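Local coordinates for protein Bd3459 (Bdellovibrio bacteriovorus, PDB 5CEC) that probably acts as an S13-family serine D-Ala-D-Ala peptidase on cell-wall peptidoglycan during predation and is bound by the immunity protein Bd3460, at residues A[74-78]-A[313-317]; A[146-152]-A[250-254]; A[236-240]-A[427-431]; A[245-251]-A[338-342]; A[352-356]-A[368-372]. The protein carries 1 engineered substitution. All coordinates share one frame; numbering follows the deposited sequence.

Contact 1. Residues A[74-78]-A[313-317]; sequences VVTTL and VLYSL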
# COMPACT_ATOMS: atom_id res chain seq x y z
N VAL A 74 -5.54 9.29 1.17
CA VAL A 74 -5.68 10.00 2.44
C VAL A 74 -6.87 10.99 2.37
O VAL A 74 -7.57 11.20 3.36
CB VAL A 74 -4.40 10.72 2.85
CG1 VAL A 74 -4.58 11.39 4.19
CG2 VAL A 74 -3.22 9.75 2.94
N VAL A 75 -7.10 11.57 1.20
CA VAL A 75 -8.24 12.46 1.01
C VAL A 75 -9.54 11.66 1.09
O VAL A 75 -10.50 12.04 1.78
CB VAL A 75 -8.15 13.21 -0.33
CG1 VAL A 75 -9.27 14.23 -0.43
CG2 VAL A 75 -6.81 13.96 -0.44
N THR A 76 -9.56 10.51 0.44
CA THR A 76 -10.73 9.60 0.54
C THR A 76 -10.97 9.17 2.01
O THR A 76 -12.12 9.07 2.44
CB THR A 76 -10.52 8.41 -0.39
OG1 THR A 76 -10.29 8.92 -1.71
CG2 THR A 76 -11.71 7.47 -0.38
N THR A 77 -9.88 8.92 2.74
CA THR A 77 -9.92 8.56 4.16
C THR A 77 -10.61 9.68 4.94
O THR A 77 -11.51 9.40 5.73
CB THR A 77 -8.51 8.29 4.68
OG1 THR A 77 -7.99 7.15 4.00
CG2 THR A 77 -8.47 8.01 6.11
N LEU A 78 -10.19 10.92 4.73
CA LEU A 78 -10.83 12.06 5.43
C LEU A 78 -12.32 12.10 5.10
O LEU A 78 -13.16 12.26 6.00
CB LEU A 78 -10.17 13.36 4.98
CG LEU A 78 -10.88 14.63 5.45
CD1 LEU A 78 -10.97 14.73 6.97
CD2 LEU A 78 -10.22 15.87 4.88
N VAL A 313 -5.65 18.57 4.56
CA VAL A 313 -6.29 17.27 4.71
C VAL A 313 -5.76 16.54 5.93
O VAL A 313 -6.55 15.97 6.71
CB VAL A 313 -6.11 16.43 3.41
CG1 VAL A 313 -6.42 14.95 3.63
CG2 VAL A 313 -6.99 17.01 2.31
N LEU A 314 -4.44 16.54 6.12
CA LEU A 314 -3.86 15.90 7.31
C LEU A 314 -4.36 16.55 8.61
O LEU A 314 -4.74 15.84 9.56
CB LEU A 314 -2.34 15.92 7.26
CG LEU A 314 -1.77 14.95 6.18
CD1 LEU A 314 -0.36 15.37 5.81
CD2 LEU A 314 -1.83 13.49 6.62
N TYR A 315 -4.37 17.88 8.65
CA TYR A 315 -4.85 18.60 9.83
C TYR A 315 -6.28 18.21 10.16
O TYR A 315 -6.62 17.89 11.32
CB TYR A 315 -4.79 20.10 9.59
CG TYR A 315 -5.34 20.88 10.73
CD1 TYR A 315 -6.71 21.14 10.82
CD2 TYR A 315 -4.51 21.32 11.74
CE1 TYR A 315 -7.22 21.85 11.88
CE2 TYR A 315 -5.01 22.02 12.81
CZ TYR A 315 -6.38 22.30 12.90
OH TYR A 315 -6.91 22.97 13.93
N SER A 316 -7.13 18.20 9.14
CA SER A 316 -8.54 17.88 9.30
C SER A 316 -8.79 16.43 9.68
O SER A 316 -9.67 16.14 10.49
CB SER A 316 -9.34 18.28 8.05
OG SER A 316 -9.33 19.68 7.86
N LEU A 317 -8.04 15.49 9.07
CA LEU A 317 -8.16 14.10 9.40
C LEU A 317 -7.76 13.86 10.85
O LEU A 317 -8.45 13.12 11.59
CB LEU A 317 -7.31 13.27 8.44
CG LEU A 317 -7.30 11.76 8.69
CD1 LEU A 317 -8.70 11.15 8.68
CD2 LEU A 317 -6.44 11.09 7.64

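Contact 2. Residues A[146-152]-A[250-254]; sequences LLAWLAE and QSNNY. With SO4 (sulfate ion), chain C; SO4 (sulfate ion), chain E.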
# COMPACT_ATOMS: atom_id res chain seq x y z
N LEU A 146 -21.80 -5.74 -2.66
CA LEU A 146 -20.58 -5.68 -3.45
C LEU A 146 -19.70 -6.83 -3.04
O LEU A 146 -19.43 -7.03 -1.86
CB LEU A 146 -19.86 -4.37 -3.28
CG LEU A 146 -20.73 -3.12 -3.46
CD1 LEU A 146 -19.93 -1.86 -3.11
CD2 LEU A 146 -21.33 -3.04 -4.86
N LEU A 147 -19.34 -7.66 -4.01
CA LEU A 147 -18.51 -8.84 -3.78
C LEU A 147 -17.45 -8.88 -4.85
O LEU A 147 -17.77 -8.95 -6.07
CB LEU A 147 -19.35 -10.11 -3.83
CG LEU A 147 -18.60 -11.41 -3.67
CD1 LEU A 147 -18.03 -11.56 -2.26
CD2 LEU A 147 -19.51 -12.58 -3.99
N ALA A 148 -16.18 -8.81 -4.42
CA ALA A 148 -15.02 -8.91 -5.32
C ALA A 148 -14.07 -9.85 -4.64
O ALA A 148 -13.44 -9.51 -3.65
CB ALA A 148 -14.36 -7.56 -5.51
N TRP A 149 -13.94 -11.05 -5.19
CA TRP A 149 -13.20 -12.07 -4.50
C TRP A 149 -11.80 -11.64 -4.11
O TRP A 149 -11.36 -11.87 -2.96
CB TRP A 149 -13.16 -13.34 -5.34
CG TRP A 149 -12.83 -14.56 -4.60
CD1 TRP A 149 -11.71 -15.33 -4.72
CD2 TRP A 149 -13.63 -15.20 -3.61
NE1 TRP A 149 -11.76 -16.40 -3.86
CE2 TRP A 149 -12.94 -16.35 -3.17
CE3 TRP A 149 -14.88 -14.93 -3.06
CZ2 TRP A 149 -13.45 -17.21 -2.19
CZ3 TRP A 149 -15.39 -15.79 -2.10
CH2 TRP A 149 -14.68 -16.91 -1.68
N LEU A 150 -11.10 -11.00 -5.05
CA LEU A 150 -9.71 -10.59 -4.86
C LEU A 150 -9.58 -9.15 -4.29
O LEU A 150 -8.54 -8.51 -4.45
CB LEU A 150 -8.91 -10.77 -6.16
CG LEU A 150 -8.87 -12.20 -6.69
CD1 LEU A 150 -8.09 -12.23 -7.99
CD2 LEU A 150 -8.30 -13.21 -5.70
N ALA A 151 -10.60 -8.69 -3.57
CA ALA A 151 -10.62 -7.30 -3.04
C ALA A 151 -9.34 -6.88 -2.32
O ALA A 151 -8.99 -5.71 -2.35
CB ALA A 151 -11.80 -7.14 -2.11
N GLU A 152 -8.73 -7.80 -1.57
CA GLU A 152 -7.50 -7.56 -0.82
C GLU A 152 -6.25 -8.14 -1.39
O GLU A 152 -5.26 -8.25 -0.67
CB GLU A 152 -7.58 -8.33 0.50
CG GLU A 152 -8.67 -7.99 1.36
CD GLU A 152 -8.46 -8.56 2.74
OE1 GLU A 152 -7.69 -7.96 3.48
OE2 GLU A 152 -9.13 -9.53 3.04
N GLN A 250 -1.93 -1.28 2.28
CA GLN A 250 -1.73 -1.94 0.99
C GLN A 250 -1.63 -0.96 -0.16
O GLN A 250 -1.08 -1.29 -1.20
CB GLN A 250 -2.92 -2.84 0.69
CG GLN A 250 -3.13 -4.01 1.63
CD GLN A 250 -4.19 -4.89 1.08
OE1 GLN A 250 -5.32 -4.46 0.80
NE2 GLN A 250 -3.86 -6.16 0.91
N SER A 251 -2.23 0.22 -0.01
CA SER A 251 -2.55 1.13 -1.12
C SER A 251 -3.63 0.48 -2.00
O SER A 251 -3.50 0.36 -3.22
CB SER A 251 -1.34 1.55 -1.91
OG SER A 251 -1.66 2.77 -2.58
N ASN A 252 -4.73 0.08 -1.38
CA ASN A 252 -5.73 -0.76 -2.03
C ASN A 252 -6.71 0.08 -2.88
O ASN A 252 -7.56 0.78 -2.32
CB ASN A 252 -6.49 -1.58 -0.98
CG ASN A 252 -7.39 -2.58 -1.59
OD1 ASN A 252 -8.16 -2.25 -2.51
ND2 ASN A 252 -7.30 -3.81 -1.13
N ASN A 253 -6.58 -0.02 -4.20
CA ASN A 253 -7.44 0.75 -5.10
C ASN A 253 -8.91 0.37 -4.99
O ASN A 253 -9.78 1.24 -5.11
CB ASN A 253 -6.98 0.58 -6.53
CG ASN A 253 -5.67 1.24 -6.81
OD1 ASN A 253 -5.09 1.95 -6.00
ND2 ASN A 253 -5.17 0.98 -8.01
N TYR A 254 -9.18 -0.92 -4.83
CA TYR A 254 -10.56 -1.39 -4.76
C TYR A 254 -11.31 -0.76 -3.61
O TYR A 254 -12.46 -0.25 -3.78
CB TYR A 254 -10.65 -2.94 -4.66
CG TYR A 254 -12.05 -3.46 -4.50
CD1 TYR A 254 -12.86 -3.75 -5.59
CD2 TYR A 254 -12.61 -3.62 -3.23
CE1 TYR A 254 -14.15 -4.19 -5.44
CE2 TYR A 254 -13.90 -4.08 -3.08
CZ TYR A 254 -14.68 -4.37 -4.18
OH TYR A 254 -15.97 -4.78 -4.04
S SO4 C . 1.67 2.89 -3.82
O1 SO4 C . 2.11 1.47 -3.88
O2 SO4 C . 2.65 3.81 -4.42
O3 SO4 C . 0.28 2.97 -4.47
O4 SO4 C . 1.43 3.26 -2.42
S SO4 E . -9.53 -19.96 -4.77
O1 SO4 E . -8.25 -19.60 -4.11
O2 SO4 E . -9.31 -20.40 -6.17
O3 SO4 E . -10.56 -18.93 -4.62
O4 SO4 E . -10.16 -21.15 -4.08

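Contact 3. Residues A[236-240]-A[427-431]; sequences MSAPL and LPFDK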
# COMPACT_ATOMS: atom_id res chain seq x y z
N MET A 236 -21.80 -7.57 10.59
CA MET A 236 -21.16 -6.26 10.57
C MET A 236 -19.72 -6.38 10.13
O MET A 236 -18.99 -7.28 10.55
CB MET A 236 -21.21 -5.60 11.93
CG MET A 236 -22.60 -5.38 12.43
SD MET A 236 -22.68 -4.10 13.68
CE MET A 236 -21.87 -4.94 15.03
N SER A 237 -19.28 -5.46 9.28
CA SER A 237 -17.86 -5.34 8.99
C SER A 237 -17.08 -4.95 10.23
O SER A 237 -17.66 -4.48 11.23
CB SER A 237 -17.59 -4.30 7.91
OG SER A 237 -17.79 -2.98 8.39
N ALA A 238 -15.77 -5.10 10.16
CA ALA A 238 -14.84 -4.39 11.04
C ALA A 238 -15.15 -2.88 10.95
O ALA A 238 -15.70 -2.40 9.94
CB ALA A 238 -13.38 -4.68 10.62
N PRO A 239 -14.77 -2.14 11.99
CA PRO A 239 -15.05 -0.70 11.91
C PRO A 239 -14.31 -0.05 10.75
O PRO A 239 -13.25 -0.53 10.30
CB PRO A 239 -14.58 -0.16 13.25
CG PRO A 239 -13.76 -1.22 13.89
CD PRO A 239 -14.12 -2.53 13.25
N LEU A 240 -14.84 1.08 10.31
CA LEU A 240 -14.25 1.81 9.20
C LEU A 240 -12.76 2.09 9.38
O LEU A 240 -11.99 1.96 8.43
CB LEU A 240 -15.01 3.12 8.95
CG LEU A 240 -14.48 3.97 7.81
CD1 LEU A 240 -14.67 3.31 6.46
CD2 LEU A 240 -15.10 5.36 7.84
N LEU A 427 -8.36 -6.99 9.63
CA LEU A 427 -9.14 -7.95 8.86
C LEU A 427 -10.47 -7.31 8.48
O LEU A 427 -10.84 -6.26 9.04
CB LEU A 427 -9.39 -9.22 9.70
CG LEU A 427 -8.14 -9.94 10.19
CD1 LEU A 427 -8.54 -11.22 10.92
CD2 LEU A 427 -7.14 -10.24 9.12
N PRO A 428 -11.23 -7.94 7.58
CA PRO A 428 -12.51 -7.36 7.18
C PRO A 428 -13.59 -7.47 8.24
O PRO A 428 -14.63 -6.85 8.10
CB PRO A 428 -12.90 -8.17 5.92
CG PRO A 428 -11.61 -8.76 5.42
CD PRO A 428 -10.83 -9.05 6.69
N PHE A 429 -13.31 -8.24 9.29
CA PHE A 429 -14.25 -8.54 10.37
C PHE A 429 -13.48 -8.47 11.69
O PHE A 429 -12.24 -8.56 11.70
CB PHE A 429 -14.90 -9.93 10.16
CG PHE A 429 -13.90 -11.03 9.95
CD1 PHE A 429 -13.34 -11.70 11.03
CD2 PHE A 429 -13.52 -11.41 8.67
CE1 PHE A 429 -12.42 -12.68 10.83
CE2 PHE A 429 -12.59 -12.42 8.46
CZ PHE A 429 -12.05 -13.05 9.55
N ASP A 430 -14.22 -8.39 12.80
CA ASP A 430 -13.60 -8.49 14.12
C ASP A 430 -14.54 -9.27 15.04
O ASP A 430 -15.48 -9.88 14.57
CB ASP A 430 -13.19 -7.11 14.65
CG ASP A 430 -14.37 -6.26 15.10
OD1 ASP A 430 -15.54 -6.66 14.91
OD2 ASP A 430 -14.13 -5.17 15.67
N LYS A 431 -14.30 -9.20 16.34
CA LYS A 431 -15.10 -9.96 17.32
C LYS A 431 -16.56 -9.48 17.47
O LYS A 431 -17.34 -10.13 18.14
CB LYS A 431 -14.38 -10.02 18.67
CG LYS A 431 -14.40 -8.71 19.46
CD LYS A 431 -13.68 -8.83 20.81
CE LYS A 431 -12.17 -8.83 20.66
NZ LYS A 431 -11.48 -9.03 21.96

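Contact 4. Residues A[245-251]-A[338-342]; sequences KRMNNQS and DKAST. With SO4 (sulfate ion), chain D; SO4 (sulfate ion), chain C.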
# COMPACT_ATOMS: atom_id res chain seq x y z
N LYS A 245 -7.32 1.42 7.56
CA LYS A 245 -5.95 0.96 7.87
C LYS A 245 -5.49 -0.06 6.82
O LYS A 245 -4.36 0.04 6.31
CB LYS A 245 -5.89 0.34 9.26
CG LYS A 245 -4.50 -0.08 9.72
CD LYS A 245 -3.66 1.06 10.21
CE LYS A 245 -2.24 0.59 10.50
NZ LYS A 245 -1.37 1.64 11.11
N ARG A 246 -6.34 -1.05 6.52
CA ARG A 246 -5.98 -2.05 5.50
C ARG A 246 -5.71 -1.35 4.16
O ARG A 246 -4.70 -1.60 3.50
CB ARG A 246 -7.07 -3.08 5.37
CG ARG A 246 -6.77 -4.19 4.39
CD ARG A 246 -5.54 -4.99 4.76
NE ARG A 246 -5.51 -6.27 4.06
CZ ARG A 246 -4.44 -7.06 3.96
NH1 ARG A 246 -3.24 -6.67 4.39
NH2 ARG A 246 -4.58 -8.22 3.39
N MET A 247 -6.63 -0.44 3.78
CA MET A 247 -6.49 0.27 2.50
C MET A 247 -5.17 1.03 2.42
O MET A 247 -4.48 0.99 1.39
CB MET A 247 -7.65 1.23 2.36
CG MET A 247 -7.56 2.10 1.12
SD MET A 247 -8.88 3.34 1.02
CE MET A 247 -8.37 4.50 2.26
N ASN A 248 -4.86 1.77 3.48
CA ASN A 248 -3.69 2.63 3.48
C ASN A 248 -2.38 1.87 3.76
O ASN A 248 -1.31 2.40 3.50
CB ASN A 248 -3.88 3.80 4.43
CG ASN A 248 -4.89 4.79 3.91
OD1 ASN A 248 -4.97 5.00 2.68
ND2 ASN A 248 -5.68 5.38 4.80
N ASN A 249 -2.47 0.63 4.25
CA ASN A 249 -1.28 -0.21 4.37
C ASN A 249 -0.91 -0.75 2.97
O ASN A 249 0.26 -0.68 2.57
CB ASN A 249 -1.51 -1.42 5.30
CG ASN A 249 -1.32 -1.12 6.77
OD1 ASN A 249 -0.86 -0.07 7.16
ND2 ASN A 249 -1.69 -2.10 7.60
N GLN A 250 -1.93 -1.28 2.28
CA GLN A 250 -1.73 -1.94 0.99
C GLN A 250 -1.63 -0.96 -0.16
O GLN A 250 -1.08 -1.29 -1.20
CB GLN A 250 -2.92 -2.84 0.69
CG GLN A 250 -3.13 -4.01 1.63
CD GLN A 250 -4.19 -4.89 1.08
OE1 GLN A 250 -5.32 -4.46 0.80
NE2 GLN A 250 -3.86 -6.16 0.91
N SER A 251 -2.23 0.22 -0.01
CA SER A 251 -2.55 1.13 -1.12
C SER A 251 -3.63 0.48 -2.00
O SER A 251 -3.50 0.36 -3.22
CB SER A 251 -1.34 1.55 -1.91
OG SER A 251 -1.66 2.77 -2.58
N ASP A 338 4.49 -1.18 10.61
CA ASP A 338 3.50 -1.90 9.81
C ASP A 338 4.25 -2.62 8.70
O ASP A 338 4.49 -2.09 7.62
CB ASP A 338 2.40 -0.96 9.30
CG ASP A 338 1.51 -0.48 10.43
OD1 ASP A 338 1.13 -1.36 11.27
OD2 ASP A 338 1.19 0.71 10.48
N LYS A 339 4.69 -3.83 9.02
CA LYS A 339 5.52 -4.58 8.12
C LYS A 339 4.77 -4.93 6.82
O LYS A 339 5.41 -5.03 5.74
CB LYS A 339 6.05 -5.83 8.82
CG LYS A 339 6.88 -5.54 10.06
CD LYS A 339 8.02 -4.60 9.75
CE LYS A 339 9.15 -4.66 10.76
NZ LYS A 339 10.25 -3.75 10.31
N ALA A 340 3.46 -5.12 6.94
CA ALA A 340 2.55 -5.46 5.84
C ALA A 340 1.96 -4.18 5.26
O ALA A 340 0.69 -4.03 5.09
CB ALA A 340 1.46 -6.44 6.27
N SER A 341 2.89 -3.26 4.99
CA SER A 341 2.53 -1.99 4.37
C SER A 341 3.61 -1.52 3.42
O SER A 341 4.75 -1.96 3.46
CB SER A 341 2.26 -0.89 5.41
OG SER A 341 3.46 -0.32 5.85
N THR A 342 3.24 -0.52 2.63
CA THR A 342 4.22 0.05 1.67
C THR A 342 5.33 0.85 2.35
O THR A 342 6.29 1.25 1.70
CB THR A 342 3.54 0.93 0.63
OG1 THR A 342 2.99 2.09 1.26
CG2 THR A 342 2.45 0.20 -0.15
S SO4 D . -1.16 -9.76 3.47
O1 SO4 D . -0.09 -10.74 3.79
O2 SO4 D . -0.87 -8.46 4.11
O3 SO4 D . -2.51 -10.25 3.83
O4 SO4 D . -1.10 -9.51 2.00
S SO4 C . 1.67 2.89 -3.82
O1 SO4 C . 2.11 1.47 -3.88
O2 SO4 C . 2.65 3.81 -4.42
O3 SO4 C . 0.28 2.97 -4.47
O4 SO4 C . 1.43 3.26 -2.42
O HOH W 1 -2.06 -4.70 6.09
O HOH W 2 0.48 2.89 1.52
O HOH W 3 -0.90 -2.94 10.31

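Contact 5. Residues A[352-356]-A[368-372]; sequences GSTTA and MGSVS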
# COMPACT_ATOMS: atom_id res chain seq x y z
N GLY A 352 9.41 4.05 13.07
CA GLY A 352 8.70 4.21 14.32
C GLY A 352 8.21 5.60 14.65
O GLY A 352 7.53 5.77 15.66
N SER A 353 8.62 6.60 13.87
CA SER A 353 8.26 8.00 14.13
C SER A 353 7.27 8.56 13.12
O SER A 353 6.67 9.60 13.36
CB SER A 353 9.50 8.88 14.05
OG SER A 353 10.01 8.94 12.73
N THR A 354 7.14 7.91 11.97
CA THR A 354 6.51 8.50 10.79
C THR A 354 5.29 7.68 10.41
O THR A 354 5.37 6.46 10.29
CB THR A 354 7.53 8.56 9.67
OG1 THR A 354 8.61 9.38 10.10
CG2 THR A 354 6.95 9.14 8.40
N THR A 355 4.18 8.38 10.21
CA THR A 355 2.91 7.79 9.78
C THR A 355 2.68 8.34 8.40
O THR A 355 2.59 9.56 8.25
CB THR A 355 1.76 8.15 10.72
OG1 THR A 355 2.14 7.84 12.08
CG2 THR A 355 0.51 7.45 10.39
N ALA A 356 2.58 7.51 7.37
CA ALA A 356 2.65 8.05 6.00
C ALA A 356 1.97 7.15 4.98
O ALA A 356 1.86 5.93 5.17
CB ALA A 356 4.08 8.31 5.58
N MET A 368 2.92 11.54 1.99
CA MET A 368 2.40 12.52 2.92
C MET A 368 2.13 11.84 4.25
O MET A 368 1.83 10.64 4.31
CB MET A 368 1.16 13.22 2.38
CG MET A 368 -0.10 12.38 2.34
SD MET A 368 -1.52 13.15 1.53
CE MET A 368 -2.13 14.15 2.85
N GLY A 369 2.09 12.64 5.32
CA GLY A 369 1.82 12.08 6.63
C GLY A 369 2.30 12.99 7.73
O GLY A 369 2.32 14.24 7.59
N SER A 370 2.64 12.37 8.84
CA SER A 370 3.18 13.06 9.98
C SER A 370 4.49 12.44 10.42
O SER A 370 4.71 11.22 10.31
CB SER A 370 2.18 13.03 11.14
OG SER A 370 2.06 11.72 11.67
N VAL A 371 5.36 13.30 10.93
CA VAL A 371 6.55 12.87 11.63
C VAL A 371 6.48 13.30 13.09
O VAL A 371 6.06 14.41 13.39
CB VAL A 371 7.86 13.39 10.97
CG1 VAL A 371 8.06 12.79 9.57
CG2 VAL A 371 7.95 14.90 10.90
N SER A 372 6.86 12.38 13.98
CA SER A 372 6.92 12.62 15.41
C SER A 372 8.38 12.90 15.71
O SER A 372 9.26 12.07 15.46
CB SER A 372 6.43 11.39 16.17
OG SER A 372 6.58 11.59 17.56
O HOH W 4 3.81 9.90 13.14

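Contact 1. Residues A[74-78]-A[313-317]
The flat group at this helix-helix contact is a backbone one: CD1 of Leu-78 sits over one face of the peptide joining Ser-316 to Leu-317, 3.7 Å from Leu-317 N, and no aromatic ring or side-chain amide meets the opposite helix. The CG of Leu-78 stands anti to its backbone N (chi1 170°), which carries the branched end out to the 313-317 helix, where both methyls touch Ser-316 CB. CD2 also reaches Val-313, lying 4.1 Å from its CG1. Val-313 returns the contact with both branches. Its CG1 enters beside the Val-74 carbonyl, 3.9 Å from Val-74 O, while CG2 meets Val-75 CG2 at 4.1 Å, those two side chains crossing at about a right angle. One turn on, Leu-317 CD2 comes between Val-74 and Thr-77, at 3.9 Å from Val-74 CG1 and 4.0 Å from Thr-77 CG2. The Thr-77 hydroxyl takes no part in this packing and is hydrogen-bonded to Lys-73 O and Asn-248. Helix 265-277 adds Phe-269 and Tyr-272 around Val-75 and Leu-78. With the segment axes 9.7 Å apart and inclined at 34°, this is close apolar helix packing; it sets helix 72-84, at whose start the probable SxxK motif (Ser-70, Lys-73) lies, against helix 307-322 in the core of a penicillin-binding-type peptidase domain.

Contact 2. Residues A[146-152]-A[250-254]
Gln-250, at the end of its helix, reaches out with its amide and donates NE2 to Glu-152 O (3.0 Å); the donor stands 40° above that carbonyl plane. Ser-251 then leaves helical geometry with positive phi and turns its hydroxyl to a sulfate ion, probably from the crystallisation liquor, that Ser-70 also binds. Asn-252 carries the contact's straighter bond. With chi1 at -172° its amide swings out from the chain, CG opposite the backbone N, and ND2 reaches the turn of 146-152: one hydrogen bond runs to Ala-151 O (2.8 Å, 173°), in the carbonyl plane and on a lone pair. The same nitrogen donates to Gln-250 OE1 at 2.8 Å, tying the two amides together, while OD1 caps the next helix at Ile-255 N. Asn-253 turns instead to Lys-73 and Gly-159. Tyr-254 closes the segment by laying its ring against Ala-151, whose CA lies over one face. Ala-148 CB approaches the ring obliquely, 3.4 Å from CE1, and Leu-146 CB lies beside the hydroxyl. The type I turn 148-151 thus rests on the start of helix 253-262, with helix 118-130 against Leu-147, Trp-149 and Leu-150, and helix 167-182 against Leu-146, Leu-147 and Trp-149.

Contact 3. Residues A[236-240]-A[427-431]
Ala-238 and Phe-429 bring their CA atoms to 4.2 Å where two irregular backbones pass each other. Residues 237-239 are extended, with phi and psi close to those of a polyproline helix, and lead from strand 231-236 to the N-cap of helix 240-250. A single backbone hydrogen bond joins the segments, from Ala-238 N to Pro-428 O (2.9 Å). It is almost linear at 176°, though it reaches the oxygen from well out of the carbonyl plane (41°). Beside it the Ala-238 methyl lies against the backbone, CB being 3.4 Å from Leu-427 O. Asp-430 holds CG between its backbone N and carbonyl carbon (chi1 74°), which brings OD2 to 3.6 Å from Pro-239 CD, the two side chains crossing at about a right angle. The other oxygen, OD1, forms a salt bridge with Arg-89. Ser-237 OG folds back on its own segment and is hydrogen-bonded to Ala-238 O (2.7 Å). The Phe-429 side chain leaves the backbone away from 236-240, and its ring stacks with Phe-123. One straight backbone bond, a methyl and a ring methylene set against oxygens, and an Arg-89 guanidinium bound to both Asp-430 OD1 and Ser-237 O make this link mainly polar and largely main-chain.

Contact 4. Residues A[245-251]-A[338-342]
Asn-249 lies along the 338-342 loop from its first side-chain atom onward. CB is 3.4 Å from Ala-340 O, CG and OD1 both lie against the Ser-341 methylene, with OD1 3.7 Å from Ser-341 CB, and ND2 donates to two waters. One water passes on to Asp-338 OD1; the other is bonded to Ala-340 O and to Arg-246 NH1, so the amide is linked to the loop through solvent at two points. The Asn-249 backbone carbonyl accepts a hydrogen bond from Thr-342 N (3.0 Å) nearly along the C=O axis, and Ser-341 CA makes a CA-H...O contact with the same oxygen. Four residues back, the bent chain of Lys-245 (chi2 79°) swings its tip to the loop: NZ forms a salt bridge with Asp-338 OD2 (2.8 Å), met on the syn side but 33° out of the carboxylate plane. Ser-329 O, Met-332 O and Tyr-421 OH are further hydrogen-bond neighbours of NZ; Asp-338 also bonds Tyr-421 through OD1 and Val-334 N through OD2. Arg-246, whose NE forms a salt bridge with Glu-152, has Gln-250 NE2 (its OE1 serving Asn-252) over one face; its edge holds a sulfate ion, probably from the crystallisation liquor, through NH1 and NH2. Thr-342 OG1 bonds Thr-358, which shares another sulfate with Ser-70 and Ser-251, consistent with a penicillin-binding-type active-site cleft in which Ser-251 would be the SxN serine.

Contact 5. Residues A[352-356]-A[368-372]
Thr-354 lies side by side with Val-371, both pointing to the same face of the sheet; its OG1 is 3.5 Å from Val-371 CG1 and its CG2 4.0 Å from the same methyl. On this face Val-406 and Ile-410 of helix 394-411 pack over Val-371. The next pair, Thr-355 and Ser-370, turns its hydroxyls to the other face and is the hydrogen-bonded pair of two antiparallel strands, through Thr-355 N to Ser-370 O (2.9 Å) and Ser-370 N to Thr-355 O (2.9 Å). Their hydroxyls are 3.9 Å apart, OG1 to OG, and both donate to one water, which in turn donates to Ser-353 O. The Ser-370 torsion (chi1 69°) sets OG between its backbone N and carbonyl carbon, turned toward that water. Beyond the regular pairing, Ser-372 N donates to Ser-353 O with the donor tilted 28° from the carbonyl plane. At the opposite end Ala-356 and Gly-369 pair without a hydrogen bond, and the absence of a side chain lets Gly-369 CA approach to 3.1 Å from Thr-355 O in a CA-H...O contact. Met-368 reaches on to Leu-314. The two strands make the hairpin 354-361/364-373 within the antiparallel sheet, and its first strand runs on into the probable K(T/S)G motif at Lys-357, the strand that lines one side of the active site in serine penicillin-binding enzymes.

How the contacts relate
Contacts 1, 2, 3 and 5 are buried, while contact 4 is only partly so and uses waters and a salt bridge. Contact 1 is apolar helix packing; contact 5 is backbone pairing within a sheet, and the two touch. Contacts 2 and 4 share Gln-250 and Ser-251 at the junction of helices 240-250 and 253-262, and a salt bridge runs between them. Contact 4 also touches contact 1, through helices 240-250 and 72-84. Contact 3, about 25 Å from contact 5 between centres, reaches the group through Pro-428 on Glu-152; it buries the least surface of the five and rests on one backbone hydrogen bond.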